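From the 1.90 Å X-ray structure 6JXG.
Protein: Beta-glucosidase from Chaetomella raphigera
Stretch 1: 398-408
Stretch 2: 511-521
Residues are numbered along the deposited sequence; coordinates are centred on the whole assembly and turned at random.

Stretch 1, residues 398-408: DAITPLAQAQG
Stretch 2 (511-521) SGNGLADILYG

Two helices of one chain pack through small and apolar side chains. At the centre, Ala 399 CB lies 3.8 Å from Ala 516 CB, and both CA-to-CB bonds point toward the opposing helix. Ala 516 CB also lies 3.7 Å from Leu 403 CD1. Leu 403 is in the m, t rotamer (chi1 -69°, chi2 174°). The backbones are close near this point: the CA atoms of Ala 399 and Asn 513 are 5.7 Å apart. Ala 399 CB reaches the backbone itself, 3.2 Å from Gly 512 O. That oxygen, Gly 512 O, accepts a hydrogen bond from Ala 516 N (3.0 Å) within its own helix.

The first stretch enters already helical, its helix having begun before Asp 398; the second is helical over 511-519. Their axes approach to 8.7 Å and run in broadly the same direction, 39° apart. The CA atoms of Leu 403 and Tyr 520 are 8.1 Å apart, and their larger side chains meet between them. Pro 402 has no N-H to give, and the first helix is kinked there. The helix continues with Ala 404 N to Ile 400 O at 2.8 Å and Gln 405 N to Thr 401 O at 2.9 Å. In the second helix, Leu 519 N bonds Leu 515 O at 2.8 Å. Just past the helix end, Tyr 520 N still bonds Ala 516 O at 3.0 Å. Gly 521 then leaves helical geometry with phi 81° and psi 14°.

Tyr 520 has the largest covered area of the contact. Its chi1 is -86° (m) and its chi2 is -83°. Leu 403 CB sits over one face of the Tyr 520 ring, 4.0 Å from the centroid and 16° off the normal, a CH-pi contact. Leu 403 CD1 lies 3.6 Å from Tyr 520 CD2. Tyr 520 OH is 3.7 Å from Ala 404 CB, a van der Waals contact.

Ile 400 (m, t) adds apolar contacts beside the ring. Ile 400 CD1 lies 4.2 Å from CD1 of Leu 519 (m, t). Ile 400 CG2 is near the plane of the tyrosine ring, at the edge, 4.4 Å from Tyr 520 CE2.

Gln 407 forms a polar edge. It is in the m, t rotamer with chi3 -7°. Gln 407 OE1 approaches the ring edge, 3.6 Å from Tyr 520 CE1, and is hydrogen-bonded elsewhere in the structure. Near the other end, Asn 513 (chi1 -77°, chi2 -29°) brings Asn 513 OD1 to 3.7 Å from Ala 399 CB. No hydrogen bond joins the stretches. Packing alone buries 402 Å², both sides summed.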

# COMPACT_ATOMS: atom_id res chain seq x y z
N ASP A 398 10.41 17.04 18.33
CA ASP A 398 9.63 16.67 19.52
C ASP A 398 10.28 15.52 20.22
O ASP A 398 10.38 15.47 21.43
CB ASP A 398 8.16 16.29 19.13
CG ASP A 398 7.37 17.45 18.52
OD1 ASP A 398 7.86 18.63 18.60
OD2 ASP A 398 6.26 17.18 17.96
N ALA A 399 10.65 14.48 19.46
CA ALA A 399 11.27 13.28 20.03
C ALA A 399 12.75 13.49 20.38
O ALA A 399 13.23 12.95 21.34
CB ALA A 399 11.16 12.12 19.08
N ILE A 400 13.48 14.22 19.57
CA ILE A 400 14.91 14.35 19.81
C ILE A 400 15.25 15.23 21.03
O ILE A 400 16.11 14.87 21.82
CB ILE A 400 15.58 14.92 18.56
CG1 ILE A 400 15.55 13.85 17.44
CG2 ILE A 400 16.97 15.48 18.87
CD1 ILE A 400 15.88 14.45 16.09
N THR A 401 14.50 16.30 21.20
CA THR A 401 14.79 17.31 22.21
C THR A 401 15.02 16.68 23.59
O THR A 401 16.11 16.81 24.13
CB THR A 401 13.71 18.38 22.26
OG1 THR A 401 13.79 19.14 21.06
CG2 THR A 401 13.90 19.31 23.49
N PRO A 402 14.04 15.90 24.12
CA PRO A 402 14.32 15.36 25.45
C PRO A 402 15.52 14.41 25.50
O PRO A 402 16.22 14.34 26.52
CB PRO A 402 13.03 14.64 25.84
CG PRO A 402 12.13 14.63 24.65
CD PRO A 402 12.78 15.43 23.55
N LEU A 403 15.75 13.67 24.41
CA LEU A 403 16.77 12.66 24.38
C LEU A 403 18.17 13.32 24.36
O LEU A 403 19.12 12.86 25.06
CB LEU A 403 16.62 11.74 23.14
CG LEU A 403 15.40 10.81 23.13
CD1 LEU A 403 15.31 10.09 21.79
CD2 LEU A 403 15.45 9.77 24.27
N ALA A 404 18.27 14.38 23.57
CA ALA A 404 19.43 15.26 23.57
C ALA A 404 19.65 15.93 24.91
O ALA A 404 20.78 16.00 25.37
CB ALA A 404 19.24 16.32 22.53
N GLN A 405 18.58 16.43 25.52
CA GLN A 405 18.70 17.10 26.86
C GLN A 405 19.25 16.14 27.90
O GLN A 405 20.23 16.47 28.55
CB GLN A 405 17.39 17.74 27.33
CG GLN A 405 17.13 19.03 26.56
CD GLN A 405 15.75 19.62 26.80
OE1 GLN A 405 14.89 19.03 27.46
NE2 GLN A 405 15.53 20.79 26.25
N ALA A 406 18.69 14.93 27.99
CA ALA A 406 19.20 13.91 28.92
C ALA A 406 20.69 13.62 28.74
O ALA A 406 21.35 13.23 29.68
CB ALA A 406 18.42 12.60 28.81
N GLN A 407 21.22 13.74 27.53
CA GLN A 407 22.67 13.54 27.30
C GLN A 407 23.47 14.85 27.35
O GLN A 407 24.64 14.86 27.06
CB GLN A 407 22.88 12.87 25.97
CG GLN A 407 22.13 11.57 25.90
CD GLN A 407 22.41 10.84 24.63
OE1 GLN A 407 23.05 11.35 23.74
NE2 GLN A 407 21.93 9.63 24.56
N GLY A 408 22.83 15.93 27.72
CA GLY A 408 23.49 17.24 27.75
C GLY A 408 24.01 17.71 26.40
O GLY A 408 24.91 18.53 26.33
N SER A 511 5.53 9.11 13.75
CA SER A 511 6.74 9.29 12.93
C SER A 511 8.03 9.59 13.73
O SER A 511 9.00 8.83 13.68
CB SER A 511 6.49 10.42 11.88
OG SER A 511 7.64 10.65 11.07
N GLY A 512 8.04 10.72 14.40
CA GLY A 512 9.23 11.20 15.09
C GLY A 512 9.67 10.28 16.22
O GLY A 512 10.90 10.18 16.50
N ASN A 513 8.74 9.57 16.86
CA ASN A 513 9.14 8.51 17.84
C ASN A 513 9.84 7.31 17.19
O ASN A 513 10.94 6.86 17.64
CB ASN A 513 7.96 8.07 18.71
CG ASN A 513 7.67 9.08 19.80
OD1 ASN A 513 8.57 9.78 20.26
ND2 ASN A 513 6.45 9.11 20.25
N GLY A 514 9.29 6.87 16.07
CA GLY A 514 9.93 5.80 15.40
C GLY A 514 11.31 6.20 14.94
O GLY A 514 12.29 5.46 15.10
N LEU A 515 11.45 7.40 14.41
CA LEU A 515 12.76 7.88 13.96
C LEU A 515 13.79 7.93 15.08
O LEU A 515 14.95 7.51 14.89
CB LEU A 515 12.60 9.28 13.37
CG LEU A 515 13.89 9.96 13.00
CD1 LEU A 515 14.45 9.19 11.78
CD2 LEU A 515 13.79 11.49 12.71
N ALA A 516 13.41 8.51 16.22
CA ALA A 516 14.34 8.55 17.37
C ALA A 516 14.71 7.20 17.91
O ALA A 516 15.83 7.00 18.37
CB ALA A 516 13.77 9.38 18.50
N ASP A 517 13.78 6.26 17.84
CA ASP A 517 14.04 4.87 18.29
C ASP A 517 15.25 4.33 17.50
O ASP A 517 16.04 3.52 18.02
CB ASP A 517 12.86 3.91 18.01
CG ASP A 517 11.66 4.12 18.93
OD1 ASP A 517 11.79 4.80 19.97
OD2 ASP A 517 10.57 3.59 18.62
N ILE A 518 15.37 4.75 16.25
CA ILE A 518 16.52 4.34 15.41
C ILE A 518 17.73 5.27 15.58
O ILE A 518 18.88 4.79 15.76
CB ILE A 518 16.09 4.21 13.92
CG1 ILE A 518 15.34 2.88 13.74
CG2 ILE A 518 17.26 4.26 12.93
CD1 ILE A 518 13.90 3.10 13.71
N LEU A 519 17.51 6.56 15.52
CA LEU A 519 18.63 7.51 15.61
C LEU A 519 19.45 7.36 16.87
O LEU A 519 20.67 7.47 16.80
CB LEU A 519 18.14 8.94 15.56
CG LEU A 519 17.58 9.43 14.21
CD1 LEU A 519 17.16 10.90 14.33
CD2 LEU A 519 18.54 9.22 13.06
N TYR A 520 18.80 7.11 18.01
CA TYR A 520 19.53 7.00 19.28
C TYR A 520 19.88 5.55 19.62
O TYR A 520 20.39 5.25 20.69
CB TYR A 520 18.76 7.72 20.39
CG TYR A 520 19.09 9.21 20.44
CD1 TYR A 520 20.24 9.66 21.13
CD2 TYR A 520 18.30 10.15 19.79
CE1 TYR A 520 20.56 11.02 21.17
CE2 TYR A 520 18.63 11.50 19.79
CZ TYR A 520 19.74 11.94 20.50
OH TYR A 520 20.03 13.28 20.51
N GLY A 521 19.57 4.63 18.72
CA GLY A 521 20.03 3.28 18.83
C GLY A 521 19.28 2.34 19.74
O GLY A 521 19.80 1.27 20.05